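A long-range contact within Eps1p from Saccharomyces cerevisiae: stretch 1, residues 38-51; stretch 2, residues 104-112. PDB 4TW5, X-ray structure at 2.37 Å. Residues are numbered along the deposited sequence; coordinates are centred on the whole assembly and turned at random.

Stretch 1, residues 38-51: PHCKHLAPVWMETW
Stretch 2, residues 104-112: PRTKESLIA

Packing of residues 104-112 against residues 38-51 in Eps1p. Stretch 1 begins as loop or turn and becomes helical in its later part through 51, the helix running on beyond the stretch; stretch 2 enters as loop and is helical over 107-112. The helix axes approach to 9.3 Å, with N-to-C directions 51° apart (signed crossing angle -51°). Leu43 CA lies 7.4 Å from Arg105 CA, and Thr50 CA only 4.8 Å from Lys107 CA, so the backbones are tightest where the second helix begins. The contact buries 504 Å², without a clear hydrogen bond across it.

Pro104 (phi/psi -86/145) follows a cis peptide bond and makes no contact. Arg105 (-70/111; chi1 m, chi2 t, chi3 t, chi4 103°) points toward stretch 1 and extends along it: its CD packs 3.7 Å from Leu43 CD1 (Leu43 t, p), and its NH1 comes 2.9 Å from His39 CE1, oblique to the ring (His39 chi1 t, chi2 -67°). Arg105 O lies 3.9 Å from Val46 CG1 (chi1 t). Thr106 (-122/173, chi1 p) points away and caps the helix: Ser109 N donates to Thr106 OG1 (3.1 Å), while Thr106 N donates to Ser109 OG (2.9 Å; Ser109 chi1 p).

Lys107 (chi1 146°, then t, m, t) lays its aliphatic chain beside Glu49 (p, t, chi3 -17°), CE to Glu49 CG 3.7 Å; its NZ remains 4.1 Å from Glu49 OE1, opposite charges beyond salt-bridge range. Lys107 CA sits 3.5 Å from Thr50 OG1 (chi1 m), whose hydroxyl donates to Val46 O (2.8 Å) within its own helix. Glu108 (m, p, chi3 26°) points away. Leu110 (m, t) points toward stretch 1, its CD1 3.5 Å from Thr50 OG1 and 3.8 Å from Trp47 CE3 (Trp47 t, chi2 -94°), an apolar contact. Ile111 (m, m) brings CD1 to 3.8 Å from Thr50 CG2; Ala112 is out of reach.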

# COMPACT_ATOMS: atom_id res chain seq x y z
N PRO A 38 36.04 17.47 -44.76
CA PRO A 38 35.95 16.02 -44.98
C PRO A 38 34.50 15.56 -44.92
O PRO A 38 33.95 15.03 -45.88
CB PRO A 38 36.72 15.42 -43.80
CG PRO A 38 37.61 16.50 -43.29
CD PRO A 38 37.14 17.82 -43.84
N HIS A 39 33.89 15.80 -43.76
CA HIS A 39 32.55 15.32 -43.43
C HIS A 39 31.42 16.14 -44.10
O HIS A 39 30.28 15.69 -44.14
CB HIS A 39 32.34 15.29 -41.91
CG HIS A 39 31.16 14.48 -41.48
ND1 HIS A 39 29.85 14.83 -41.76
CD2 HIS A 39 31.09 13.31 -40.81
CE1 HIS A 39 29.04 13.92 -41.26
NE2 HIS A 39 29.76 12.99 -40.68
N CYS A 40 31.73 17.33 -44.60
CA CYS A 40 30.66 18.21 -45.08
C CYS A 40 30.36 17.99 -46.56
O CYS A 40 29.40 18.55 -47.08
CB CYS A 40 31.03 19.68 -44.86
SG CYS A 40 31.84 20.04 -43.28
N LYS A 41 31.12 17.11 -47.21
CA LYS A 41 30.81 16.70 -48.57
C LYS A 41 30.24 15.30 -48.51
O LYS A 41 29.82 14.73 -49.52
CB LYS A 41 32.04 16.74 -49.48
CG LYS A 41 32.81 18.05 -49.44
CD LYS A 41 33.96 18.00 -50.43
CE LYS A 41 34.62 19.35 -50.56
NZ LYS A 41 33.62 20.39 -50.90
N HIS A 42 30.20 14.76 -47.31
CA HIS A 42 29.50 13.52 -47.08
C HIS A 42 28.10 13.81 -46.55
O HIS A 42 27.24 12.92 -46.51
CB HIS A 42 30.28 12.66 -46.07
CG HIS A 42 29.92 11.21 -46.10
ND1 HIS A 42 29.83 10.44 -44.96
CD2 HIS A 42 29.63 10.38 -47.13
CE1 HIS A 42 29.50 9.21 -45.29
NE2 HIS A 42 29.37 9.14 -46.60
N LEU A 43 27.86 15.07 -46.20
CA LEU A 43 26.54 15.57 -45.82
C LEU A 43 25.75 16.12 -47.01
O LEU A 43 24.55 15.89 -47.12
CB LEU A 43 26.68 16.66 -44.76
CG LEU A 43 25.47 17.44 -44.24
CD1 LEU A 43 24.47 16.52 -43.53
CD2 LEU A 43 25.91 18.53 -43.31
N ALA A 44 26.46 16.81 -47.90
CA ALA A 44 25.86 17.54 -49.02
C ALA A 44 24.85 16.75 -49.87
O ALA A 44 23.76 17.26 -50.17
CB ALA A 44 26.97 18.10 -49.91
N PRO A 45 25.19 15.51 -50.29
CA PRO A 45 24.19 14.82 -51.10
C PRO A 45 23.01 14.32 -50.26
O PRO A 45 21.91 14.16 -50.78
CB PRO A 45 24.97 13.65 -51.71
CG PRO A 45 26.03 13.38 -50.71
CD PRO A 45 26.41 14.70 -50.11
N VAL A 46 23.25 14.05 -48.98
CA VAL A 46 22.18 13.68 -48.07
C VAL A 46 21.23 14.85 -47.86
O VAL A 46 20.01 14.70 -47.84
CB VAL A 46 22.74 13.21 -46.71
CG1 VAL A 46 21.71 13.39 -45.59
CG2 VAL A 46 23.21 11.77 -46.81
N TRP A 47 21.81 16.04 -47.76
CA TRP A 47 21.03 17.25 -47.57
C TRP A 47 20.06 17.52 -48.69
O TRP A 47 18.90 17.86 -48.45
CB TRP A 47 21.95 18.45 -47.42
CG TRP A 47 21.27 19.62 -46.83
CD1 TRP A 47 20.67 20.65 -47.51
CD2 TRP A 47 21.11 19.92 -45.44
NE1 TRP A 47 20.16 21.56 -46.62
CE2 TRP A 47 20.42 21.14 -45.35
CE3 TRP A 47 21.50 19.27 -44.26
CZ2 TRP A 47 20.08 21.72 -44.12
CZ3 TRP A 47 21.18 19.85 -43.04
CH2 TRP A 47 20.47 21.06 -42.98
N MET A 48 20.53 17.36 -49.92
CA MET A 48 19.71 17.67 -51.08
C MET A 48 18.59 16.68 -51.27
O MET A 48 17.50 17.03 -51.73
CB MET A 48 20.57 17.72 -52.34
CG MET A 48 21.69 18.73 -52.26
SD MET A 48 22.68 18.77 -53.75
CE MET A 48 24.07 19.75 -53.19
N GLU A 49 18.84 15.42 -50.95
CA GLU A 49 17.75 14.46 -50.96
C GLU A 49 16.78 14.75 -49.82
O GLU A 49 15.60 14.49 -49.97
CB GLU A 49 18.25 13.02 -50.93
CG GLU A 49 18.92 12.59 -49.69
CD GLU A 49 19.70 11.32 -49.92
OE1 GLU A 49 19.44 10.65 -50.95
OE2 GLU A 49 20.57 11.01 -49.08
N THR A 50 17.30 15.19 -48.67
CA THR A 50 16.47 15.57 -47.52
C THR A 50 15.50 16.65 -47.98
O THR A 50 14.27 16.51 -47.90
CB THR A 50 17.30 16.11 -46.35
OG1 THR A 50 18.11 15.07 -45.79
CG2 THR A 50 16.39 16.70 -45.24
N TRP A 51 16.10 17.71 -48.50
CA TRP A 51 15.37 18.83 -49.05
C TRP A 51 14.33 18.41 -50.05
O TRP A 51 13.21 18.93 -50.03
CB TRP A 51 16.33 19.80 -49.72
CG TRP A 51 15.64 20.98 -50.30
CD1 TRP A 51 15.39 22.17 -49.69
CD2 TRP A 51 15.15 21.11 -51.64
NE1 TRP A 51 14.76 23.03 -50.56
CE2 TRP A 51 14.61 22.40 -51.77
CE3 TRP A 51 15.12 20.25 -52.75
CZ2 TRP A 51 14.04 22.85 -52.95
CZ3 TRP A 51 14.56 20.70 -53.91
CH2 TRP A 51 14.02 21.99 -54.01
N PRO A 104 24.25 9.01 -36.96
CA PRO A 104 24.70 9.61 -38.22
C PRO A 104 23.57 10.33 -38.95
O PRO A 104 22.42 9.88 -38.90
CB PRO A 104 25.21 8.41 -39.02
CG PRO A 104 24.49 7.20 -38.43
CD PRO A 104 23.79 7.63 -37.16
N ARG A 105 23.90 11.43 -39.62
CA ARG A 105 22.92 12.24 -40.34
C ARG A 105 22.37 11.55 -41.58
O ARG A 105 23.09 11.34 -42.56
CB ARG A 105 23.53 13.58 -40.73
CG ARG A 105 24.13 14.38 -39.60
CD ARG A 105 25.21 15.31 -40.11
NE ARG A 105 25.76 16.13 -39.04
CZ ARG A 105 26.93 15.93 -38.45
NH1 ARG A 105 27.71 14.93 -38.85
NH2 ARG A 105 27.32 16.74 -37.48
N THR A 106 21.10 11.18 -41.53
CA THR A 106 20.43 10.66 -42.71
C THR A 106 19.21 11.48 -43.08
O THR A 106 18.79 12.38 -42.34
CB THR A 106 20.01 9.19 -42.51
OG1 THR A 106 19.08 9.10 -41.42
CG2 THR A 106 21.23 8.33 -42.18
N LYS A 107 18.63 11.15 -44.23
CA LYS A 107 17.41 11.77 -44.72
C LYS A 107 16.31 11.49 -43.71
O LYS A 107 15.50 12.35 -43.42
CB LYS A 107 17.03 11.22 -46.10
CG LYS A 107 15.54 11.11 -46.36
CD LYS A 107 15.25 10.15 -47.51
CE LYS A 107 15.85 10.66 -48.79
NZ LYS A 107 15.55 9.74 -49.93
N GLU A 108 16.31 10.27 -43.19
CA GLU A 108 15.35 9.87 -42.17
C GLU A 108 15.51 10.73 -40.90
O GLU A 108 14.53 11.26 -40.37
CB GLU A 108 15.54 8.39 -41.82
CG GLU A 108 15.09 7.39 -42.88
CD GLU A 108 16.02 7.36 -44.10
OE1 GLU A 108 17.21 7.69 -43.95
OE2 GLU A 108 15.55 7.00 -45.21
N SER A 109 16.75 10.90 -40.44
CA SER A 109 16.98 11.60 -39.18
C SER A 109 16.66 13.10 -39.27
O SER A 109 16.18 13.69 -38.31
CB SER A 109 18.41 11.42 -38.70
OG SER A 109 19.30 12.19 -39.47
N LEU A 110 16.94 13.72 -40.41
CA LEU A 110 16.69 15.13 -40.58
C LEU A 110 15.19 15.37 -40.73
O LEU A 110 14.65 16.27 -40.11
CB LEU A 110 17.44 15.67 -41.80
CG LEU A 110 18.95 15.80 -41.60
CD1 LEU A 110 19.64 16.30 -42.86
CD2 LEU A 110 19.22 16.73 -40.42
N ILE A 111 14.53 14.54 -41.53
CA ILE A 111 13.08 14.66 -41.65
C ILE A 111 12.39 14.52 -40.29
O ILE A 111 11.52 15.31 -39.96
CB ILE A 111 12.50 13.62 -42.62
CG1 ILE A 111 13.06 13.84 -44.03
CG2 ILE A 111 10.97 13.72 -42.69
CD1 ILE A 111 12.93 15.25 -44.53
N ALA A 112 12.78 13.51 -39.51
CA ALA A 112 12.16 13.24 -38.21
C ALA A 112 12.33 14.44 -37.29
O ALA A 112 11.40 14.84 -36.62
CB ALA A 112 12.76 11.97 -37.58